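Local coordinates for protein endo-beta-1,2-glucanase (Talaromyces funiculosus, PDB 6IMV) that cleaves beta-1,2-glucans internally as a fungal endo-beta-1,2-glucanase, here holding the disaccharide sophorose in its sugar pocket, at residues 312-317 with 466-471; 334-339 with 485-490. All coordinates share one frame; numbering follows the deposited sequence.

Contact 1 (312-317 with 466-471); sequences MPYYDI and ERIEAE
The turn ahead of helix 318-337, which ends on I317 at the helix N-cap, sets Y314 and I317 against I468 and E469 of helix 461-475. The ring of Y314 and the side chain of I468 cross at about a right angle. Ring atom CE1 of Y314 touches CG1 of I468 at 3.7 Å, with CD1 of I468 a little farther off at 4.1 Å. I468 carries CG1 anti to its backbone N (chi1 -155°), which sends that branch to the tyrosine and leaves its other branch, CG2, for I317. There CD1 of I317 meets CG2 of I468 at 3.7 Å, so the two branches of one isoleucine serve both partners. The CG2 methyl of I317 goes to E469 instead, touching CG at 3.6 Å and OE2 at 3.7 Å; the aliphatic part of the extended glutamate lies over it.

No hydrogen bond joins the segments. The Y314 hydroxyl is satisfied by E252 and W256, which fixes the far end of the ring, while F464 meets the same ring edge-to-face. P313 centres an inverse gamma turn, its Y314 N to M312 O bond measuring 2.8 Å. On the same helix as I468, R467 and E471, one turn apart, are bridged, NH2 to OE2 at 3.0 Å, the oxygen lying in the guanidinium plane; E270 and R277 extend this charge cluster. The turn entering helix 318-337 thus packs by largely buried apolar side chains on helix 461-475, within the helical (alpha/alpha)6 barrel of this family.

Contact 2 (334-339 with 485-490); sequences NSVVTQ and PFCLPQ
The carbonyl oxygen of N334, in the helix turn that presses V336 against C487 and Q490, is gripped twice by T338. The hydroxyl OG1 of T338 donates to it at 2.7 Å and the backbone N of T338 reaches it at 3.0 Å, the two coming from opposite faces of the carbonyl plane. One residue later the helix is closed by a Schellman motif, Q339 turning to positive phi (64°) with its N bonded to V336 O at 3.0 Å.

V336 carries the contact with both methyls. Its CG2 sits 3.5 Å from CB of C487 and 3.2 Å from O of L488, a close approach of a methyl to a carbonyl. With CG1 anti to the backbone N (chi1 172°), that methyl is turned to Q490, meeting its CG at 3.5 Å, while CG2 is left for C487 and L488; the valine and glutamine side chains cross at a slant. The Q490 chain bends at chi2, which brings the amide back over its own backbone: NE2 donates to L488 O at 3.0 Å from above the carbonyl plane, at an N-H...O angle of 143°. The same oxygen is thus met by the amide and by the valine methyl.

A covalent tie backs this thin surface contact, for C487 SG is joined to C333 in the helix turn just before N334. The C487 backbone is hydrogen-bonded at its N to T332 OG1 and at its O to W400 NE1. The result is the capped C-terminal end of a helix, clamped by a disulfide to an extended C-terminal segment.

In the fold
Going from the N terminus, the chain first passes 312-317, then runs along helix 318-337 to its far end at 334-339. After a long excursion it comes back at 466-471, closing contact 1 over 148 intervening residues; then 485-490 closes contact 2 over 145. The segments alternate, so the two loops cross rather than nest. Contact 1 joins the start of helix 318-337 to helix 461-475; contact 2 joins its end to the segment that follows that helix. With centres about 29 Å apart and nearest atoms about 9 Å, the two contacts do not touch, and together they fasten both ends of helix 318-337 to the C-terminal part of the chain.

Contact 1 (312-317 with 466-471)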
ATOM      1  N   MET A 312      -1.716   2.876 -10.792  1.00 13.91           N
ATOM      2  CA  MET A 312      -1.701   3.449 -12.142  1.00 14.01           C
ATOM      3  C   MET A 312      -0.952   2.501 -13.066  1.00 14.30           C
ATOM      4  O   MET A 312      -0.102   1.743 -12.607  1.00 14.98           O
ATOM      5  CB  MET A 312      -1.043   4.831 -12.155  1.00 14.13           C
ATOM      6  CG  MET A 312      -1.787   5.837 -11.295  1.00 13.84           C
ATOM      7  SD  MET A 312      -1.105   7.487 -11.411  1.00 14.20           S
ATOM      8  CE  MET A 312      -1.808   8.054 -12.964  1.00 14.29           C
ATOM      9  N   PRO A 313      -1.275   2.486 -14.378  1.00 14.65           N
ATOM     10  CA  PRO A 313      -0.742   1.476 -15.297  1.00 14.33           C
ATOM     11  C   PRO A 313       0.708   1.719 -15.756  1.00 14.29           C
ATOM     12  O   PRO A 313       0.988   1.751 -16.953  1.00 15.02           O
ATOM     13  CB  PRO A 313      -1.735   1.554 -16.471  1.00 14.48           C
ATOM     14  CG  PRO A 313      -2.169   2.994 -16.488  1.00 14.45           C
ATOM     15  CD  PRO A 313      -2.242   3.389 -15.027  1.00 14.56           C
ATOM     16  N   TYR A 314       1.622   1.818 -14.788  1.00 13.50           N
ATOM     17  CA  TYR A 314       3.046   1.915 -15.028  1.00 13.43           C
ATOM     18  C   TYR A 314       3.549   0.741 -15.884  1.00 13.66           C
ATOM     19  O   TYR A 314       4.429   0.926 -16.711  1.00 13.67           O
ATOM     20  CB  TYR A 314       3.799   1.953 -13.692  1.00 12.96           C
ATOM     21  CG  TYR A 314       3.771   3.300 -13.020  1.00 12.67           C
ATOM     22  CD1 TYR A 314       4.748   4.241 -13.299  1.00 12.39           C
ATOM     23  CD2 TYR A 314       2.770   3.643 -12.120  1.00 12.53           C
ATOM     24  CE1 TYR A 314       4.736   5.487 -12.699  1.00 12.43           C
ATOM     25  CE2 TYR A 314       2.744   4.892 -11.515  1.00 12.30           C
ATOM     26  CZ  TYR A 314       3.730   5.818 -11.810  1.00 12.31           C
ATOM     27  OH  TYR A 314       3.733   7.062 -11.237  1.00 12.52           O
ATOM     28  N   TYR A 315       2.998  -0.463 -15.676  1.00 13.95           N
ATOM     29  CA  TYR A 315       3.532  -1.669 -16.323  1.00 14.50           C
ATOM     30  C   TYR A 315       2.993  -1.841 -17.750  1.00 15.39           C
ATOM     31  O   TYR A 315       3.374  -2.809 -18.409  1.00 16.29           O
ATOM     32  CB  TYR A 315       3.283  -2.904 -15.455  1.00 14.38           C
ATOM     33  CG  TYR A 315       4.068  -2.933 -14.167  1.00 14.20           C
ATOM     34  CD1 TYR A 315       5.099  -2.031 -13.926  1.00 13.59           C
ATOM     35  CD2 TYR A 315       3.781  -3.866 -13.179  1.00 13.55           C
ATOM     36  CE1 TYR A 315       5.802  -2.045 -12.732  1.00 13.42           C
ATOM     37  CE2 TYR A 315       4.492  -3.905 -11.992  1.00 13.12           C
ATOM     38  CZ  TYR A 315       5.512  -2.994 -11.768  1.00 13.43           C
ATOM     39  OH  TYR A 315       6.225  -3.012 -10.602  1.00 12.60           O
ATOM     40  N   ASP A 316       2.165  -0.897 -18.233  1.00 16.09           N
ATOM     41  CA  ASP A 316       1.841  -0.776 -19.663  1.00 16.44           C
ATOM     42  C   ASP A 316       3.067  -0.294 -20.447  1.00 16.38           C
ATOM     43  O   ASP A 316       3.107  -0.446 -21.649  1.00 16.72           O
ATOM     44  CB  ASP A 316       0.670   0.179 -19.924  1.00 16.81           C
ATOM     45  CG  ASP A 316      -0.693  -0.354 -19.518  1.00 16.43           C
ATOM     46  OD1 ASP A 316      -0.730  -1.431 -18.944  1.00 16.98           O
ATOM     47  OD2 ASP A 316      -1.706   0.322 -19.785  1.00 15.52           O
ATOM     48  N   ILE A 317       4.043   0.330 -19.774  1.00 16.36           N
ATOM     49  CA  ILE A 317       5.267   0.820 -20.414  1.00 16.02           C
ATOM     50  C   ILE A 317       6.359  -0.238 -20.204  1.00 16.19           C
ATOM     51  O   ILE A 317       6.715  -0.544 -19.065  1.00 15.06           O
ATOM     52  CB  ILE A 317       5.679   2.200 -19.858  1.00 16.35           C
ATOM     53  CG1 ILE A 317       4.612   3.275 -20.112  1.00 16.33           C
ATOM     54  CG2 ILE A 317       7.024   2.629 -20.424  1.00 16.26           C
ATOM     55  CD1 ILE A 317       3.462   3.274 -19.125  1.00 16.51           C
ATOM     56  N   GLU A 466       3.131   8.860 -22.454  1.00 16.81           N
ATOM     57  CA  GLU A 466       4.158   9.698 -23.101  1.00 16.95           C
ATOM     58  C   GLU A 466       5.153  10.231 -22.068  1.00 15.84           C
ATOM     59  O   GLU A 466       6.361  10.125 -22.237  1.00 15.84           O
ATOM     60  CB  GLU A 466       3.502  10.877 -23.826  1.00 18.54           C
ATOM     61  CG  GLU A 466       4.498  11.874 -24.390  1.00 19.50           C
ATOM     62  CD  GLU A 466       3.858  13.041 -25.112  1.00 21.30           C
ATOM     63  OE1 GLU A 466       3.097  13.788 -24.473  1.00 23.09           O
ATOM     64  OE2 GLU A 466       4.109  13.178 -26.308  1.00 23.34           O
ATOM     65  N   ARG A 467       4.617  10.844 -21.011  1.00 15.56           N
ATOM     66  CA  ARG A 467       5.435  11.465 -19.991  1.00 15.38           C
ATOM     67  C   ARG A 467       6.285  10.407 -19.275  1.00 14.08           C
ATOM     68  O   ARG A 467       7.478  10.588 -19.090  1.00 14.21           O
ATOM     69  CB  ARG A 467       4.541  12.213 -18.995  1.00 15.98           C
ATOM     70  CG  ARG A 467       5.258  12.720 -17.750  1.00 16.12           C
ATOM     71  CD  ARG A 467       6.452  13.616 -18.039  1.00 16.33           C
ATOM     72  NE  ARG A 467       6.068  14.863 -18.680  1.00 16.67           N
ATOM     73  CZ  ARG A 467       6.894  15.869 -18.920  1.00 17.18           C
ATOM     74  NH1 ARG A 467       6.423  17.013 -19.391  1.00 17.54           N
ATOM     75  NH2 ARG A 467       8.185  15.739 -18.670  1.00 16.82           N
ATOM     76  N   ILE A 468       5.657   9.322 -18.820  1.00 13.93           N
ATOM     77  CA  ILE A 468       6.344   8.430 -17.878  1.00 13.85           C
ATOM     78  C   ILE A 468       7.325   7.542 -18.665  1.00 14.30           C
ATOM     79  O   ILE A 468       8.405   7.248 -18.181  1.00 14.12           O
ATOM     80  CB  ILE A 468       5.343   7.659 -16.991  1.00 13.72           C
ATOM     81  CG1 ILE A 468       5.978   7.220 -15.666  1.00 13.58           C
ATOM     82  CG2 ILE A 468       4.730   6.479 -17.730  1.00 13.27           C
ATOM     83  CD1 ILE A 468       6.656   8.331 -14.879  1.00 13.88           C
ATOM     84  N   GLU A 469       6.992   7.207 -19.923  1.00 15.14           N
ATOM     85  CA  GLU A 469       7.927   6.473 -20.780  1.00 15.61           C
ATOM     86  C   GLU A 469       9.140   7.356 -21.087  1.00 15.64           C
ATOM     87  O   GLU A 469      10.270   6.876 -21.027  1.00 16.15           O
ATOM     88  CB  GLU A 469       7.265   5.985 -22.065  1.00 16.64           C
ATOM     89  CG  GLU A 469       8.158   5.065 -22.876  1.00 17.05           C
ATOM     90  CD  GLU A 469       7.429   4.260 -23.936  1.00 18.01           C
ATOM     91  OE1 GLU A 469       6.623   4.864 -24.678  1.00 19.30           O
ATOM     92  OE2 GLU A 469       7.662   3.025 -24.015  1.00 18.64           O
ATOM     93  N   ALA A 470       8.907   8.652 -21.342  1.00 15.09           N
ATOM     94  CA  ALA A 470       9.989   9.595 -21.585  1.00 14.45           C
ATOM     95  C   ALA A 470      10.940   9.632 -20.386  1.00 14.15           C
ATOM     96  O   ALA A 470      12.160   9.527 -20.563  1.00 12.70           O
ATOM     97  CB  ALA A 470       9.447  10.972 -21.910  1.00 14.64           C
ATOM     98  N   GLU A 471      10.382   9.786 -19.172  1.00 14.13           N
ATOM     99  CA  GLU A 471      11.204   9.991 -17.994  1.00 14.02           C
ATOM    100  C   GLU A 471      12.046   8.732 -17.746  1.00 14.35           C
ATOM    101  O   GLU A 471      13.253   8.832 -17.505  1.00 14.31           O
ATOM    102  CB  GLU A 471      10.354  10.375 -16.777  1.00 14.00           C
ATOM    103  CG  GLU A 471       9.706  11.743 -16.878  1.00 13.70           C
ATOM    104  CD  GLU A 471      10.654  12.931 -16.997  1.00 13.57           C
ATOM    105  OE1 GLU A 471      11.787  12.864 -16.453  1.00 13.68           O
ATOM    106  OE2 GLU A 471      10.273  13.917 -17.648  1.00 13.49           O
TER

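Contact 2 (334-339 with 485-490)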
ATOM      1  N   ASN A 334      18.820 -11.038  -3.473  1.00 12.96           N
ATOM      2  CA  ASN A 334      19.536 -10.362  -2.381  1.00 12.99           C
ATOM      3  C   ASN A 334      19.360 -11.159  -1.085  1.00 13.33           C
ATOM      4  O   ASN A 334      20.312 -11.304  -0.315  1.00 13.28           O
ATOM      5  CB  ASN A 334      19.081  -8.916  -2.151  1.00 12.65           C
ATOM      6  CG  ASN A 334      19.636  -8.292  -0.882  1.00 12.41           C
ATOM      7  OD1 ASN A 334      18.904  -8.082   0.082  1.00 13.04           O
ATOM      8  ND2 ASN A 334      20.922  -7.983  -0.866  1.00 11.46           N
ATOM      9  N   SER A 335      18.141 -11.658  -0.848  1.00 12.96           N
ATOM     10  CA  SER A 335      17.844 -12.366   0.384  1.00 13.68           C
ATOM     11  C   SER A 335      18.529 -13.742   0.411  1.00 14.10           C
ATOM     12  O   SER A 335      19.010 -14.161   1.468  1.00 13.37           O
ATOM     13  CB  SER A 335      16.368 -12.451   0.628  1.00 13.40           C
ATOM     14  OG  SER A 335      15.914 -11.246   1.225  1.00 13.12           O
ATOM     15  N   VAL A 336      18.598 -14.418  -0.746  1.00 14.79           N
ATOM     16  CA  VAL A 336      19.321 -15.687  -0.860  1.00 15.69           C
ATOM     17  C   VAL A 336      20.811 -15.446  -0.575  1.00 15.71           C
ATOM     18  O   VAL A 336      21.386 -16.091   0.280  1.00 15.66           O
ATOM     19  CB  VAL A 336      19.106 -16.354  -2.235  1.00 16.52           C
ATOM     20  CG1 VAL A 336      20.018 -17.564  -2.427  1.00 16.78           C
ATOM     21  CG2 VAL A 336      17.644 -16.743  -2.448  1.00 16.50           C
ATOM     22  N   VAL A 337      21.433 -14.494  -1.270  1.00 15.84           N
ATOM     23  CA  VAL A 337      22.888 -14.313  -1.150  1.00 16.22           C
ATOM     24  C   VAL A 337      23.252 -13.801   0.258  1.00 16.97           C
ATOM     25  O   VAL A 337      24.324 -14.128   0.765  1.00 17.32           O
ATOM     26  CB  VAL A 337      23.448 -13.425  -2.281  1.00 16.39           C
ATOM     27  CG1 VAL A 337      23.097 -11.962  -2.113  1.00 15.99           C
ATOM     28  CG2 VAL A 337      24.953 -13.596  -2.428  1.00 16.96           C
ATOM     29  N   THR A 338      22.370 -13.037   0.924  1.00 16.75           N
ATOM     30  CA  THR A 338      22.667 -12.553   2.293  1.00 16.56           C
ATOM     31  C   THR A 338      22.043 -13.481   3.347  1.00 17.06           C
ATOM     32  O   THR A 338      22.112 -13.188   4.529  1.00 16.39           O
ATOM     33  CB  THR A 338      22.248 -11.091   2.503  1.00 16.71           C
ATOM     34  OG1 THR A 338      20.836 -10.947   2.346  1.00 15.91           O
ATOM     35  CG2 THR A 338      22.961 -10.146   1.560  1.00 16.56           C
ATOM     36  N   GLN A 339      21.431 -14.586   2.899  1.00 18.35           N
ATOM     37  CA  GLN A 339      20.955 -15.710   3.739  1.00 19.48           C
ATOM     38  C   GLN A 339      19.847 -15.255   4.697  1.00 18.72           C
ATOM     39  O   GLN A 339      19.879 -15.579   5.882  1.00 19.43           O
ATOM     40  CB  GLN A 339      22.118 -16.351   4.505  1.00 20.75           C
ATOM     41  CG  GLN A 339      23.124 -17.044   3.600  1.00 22.64           C
ATOM     42  CD  GLN A 339      24.229 -17.647   4.432  1.00 24.55           C
ATOM     43  OE1 GLN A 339      25.175 -16.976   4.813  1.00 28.09           O
ATOM     44  NE2 GLN A 339      24.097 -18.919   4.753  1.00 27.81           N
ATOM     45  N   PRO A 485      17.266 -15.116 -13.128  1.00 16.06           N
ATOM     46  CA  PRO A 485      15.958 -15.575 -12.669  1.00 15.58           C
ATOM     47  C   PRO A 485      15.656 -15.114 -11.237  1.00 14.98           C
ATOM     48  O   PRO A 485      16.603 -14.884 -10.446  1.00 14.12           O
ATOM     49  CB  PRO A 485      16.074 -17.106 -12.702  1.00 15.97           C
ATOM     50  CG  PRO A 485      17.202 -17.363 -13.677  1.00 16.27           C
ATOM     51  CD  PRO A 485      18.180 -16.242 -13.394  1.00 16.57           C
ATOM     52  N   PHE A 486      14.362 -14.981 -10.920  1.00 13.87           N
ATOM     53  CA  PHE A 486      13.939 -14.770  -9.551  1.00 14.49           C
ATOM     54  C   PHE A 486      14.460 -15.925  -8.690  1.00 13.92           C
ATOM     55  O   PHE A 486      14.507 -17.067  -9.143  1.00 14.23           O
ATOM     56  CB  PHE A 486      12.414 -14.701  -9.417  1.00 14.80           C
ATOM     57  CG  PHE A 486      11.716 -13.501 -10.009  1.00 15.15           C
ATOM     58  CD1 PHE A 486      12.408 -12.443 -10.567  1.00 15.46           C
ATOM     59  CD2 PHE A 486      10.331 -13.426  -9.964  1.00 16.04           C
ATOM     60  CE1 PHE A 486      11.725 -11.367 -11.115  1.00 15.83           C
ATOM     61  CE2 PHE A 486       9.650 -12.335 -10.480  1.00 16.29           C
ATOM     62  CZ  PHE A 486      10.348 -11.327 -11.093  1.00 15.98           C
ATOM     63  N   CYS A 487      14.838 -15.611  -7.449  1.00 13.82           N
ATOM     64  CA  CYS A 487      15.350 -16.600  -6.512  1.00 13.94           C
ATOM     65  C   CYS A 487      14.218 -17.052  -5.584  1.00 14.29           C
ATOM     66  O   CYS A 487      13.288 -16.288  -5.300  1.00 13.74           O
ATOM     67  CB  CYS A 487      16.530 -16.040  -5.724  1.00 13.95           C
ATOM     68  SG  CYS A 487      18.016 -15.806  -6.743  1.00 13.56           S
ATOM     69  N   LEU A 488      14.307 -18.306  -5.139  1.00 14.23           N
ATOM     70  CA  LEU A 488      13.394 -18.896  -4.176  1.00 14.97           C
ATOM     71  C   LEU A 488      14.077 -18.906  -2.807  1.00 15.63           C
ATOM     72  O   LEU A 488      15.306 -18.919  -2.729  1.00 15.61           O
ATOM     73  CB  LEU A 488      13.034 -20.322  -4.621  1.00 15.30           C
ATOM     74  CG  LEU A 488      11.929 -20.467  -5.675  1.00 15.67           C
ATOM     75  CD1 LEU A 488      10.624 -19.840  -5.224  1.00 15.36           C
ATOM     76  CD2 LEU A 488      12.350 -19.878  -7.012  1.00 16.06           C
ATOM     77  N   PRO A 489      13.310 -18.910  -1.694  1.00 15.42           N
ATOM     78  CA  PRO A 489      13.888 -18.971  -0.352  1.00 16.10           C
ATOM     79  C   PRO A 489      14.829 -20.172  -0.162  1.00 16.49           C
ATOM     80  O   PRO A 489      14.514 -21.253  -0.608  1.00 14.83           O
ATOM     81  CB  PRO A 489      12.698 -19.138   0.604  1.00 15.93           C
ATOM     82  CG  PRO A 489      11.460 -18.796  -0.216  1.00 15.87           C
ATOM     83  CD  PRO A 489      11.840 -18.896  -1.680  1.00 15.57           C
ATOM     84  N   GLN A 490      15.971 -19.949   0.496  1.00 18.50           N
ATOM     85  CA  GLN A 490      16.970 -21.004   0.712  1.00 20.30           C
ATOM     86  C   GLN A 490      17.215 -21.240   2.211  1.00 20.12           C
ATOM     87  O   GLN A 490      17.948 -22.149   2.568  1.00 20.68           O
ATOM     88  CB  GLN A 490      18.290 -20.652   0.023  1.00 21.80           C
ATOM     89  CG  GLN A 490      18.183 -20.365  -1.462  1.00 24.65           C
ATOM     90  CD  GLN A 490      17.756 -21.572  -2.248  1.00 26.76           C
ATOM     91  OE1 GLN A 490      18.188 -22.683  -1.966  1.00 31.10           O
ATOM     92  NE2 GLN A 490      16.892 -21.366  -3.232  1.00 29.17           N
TER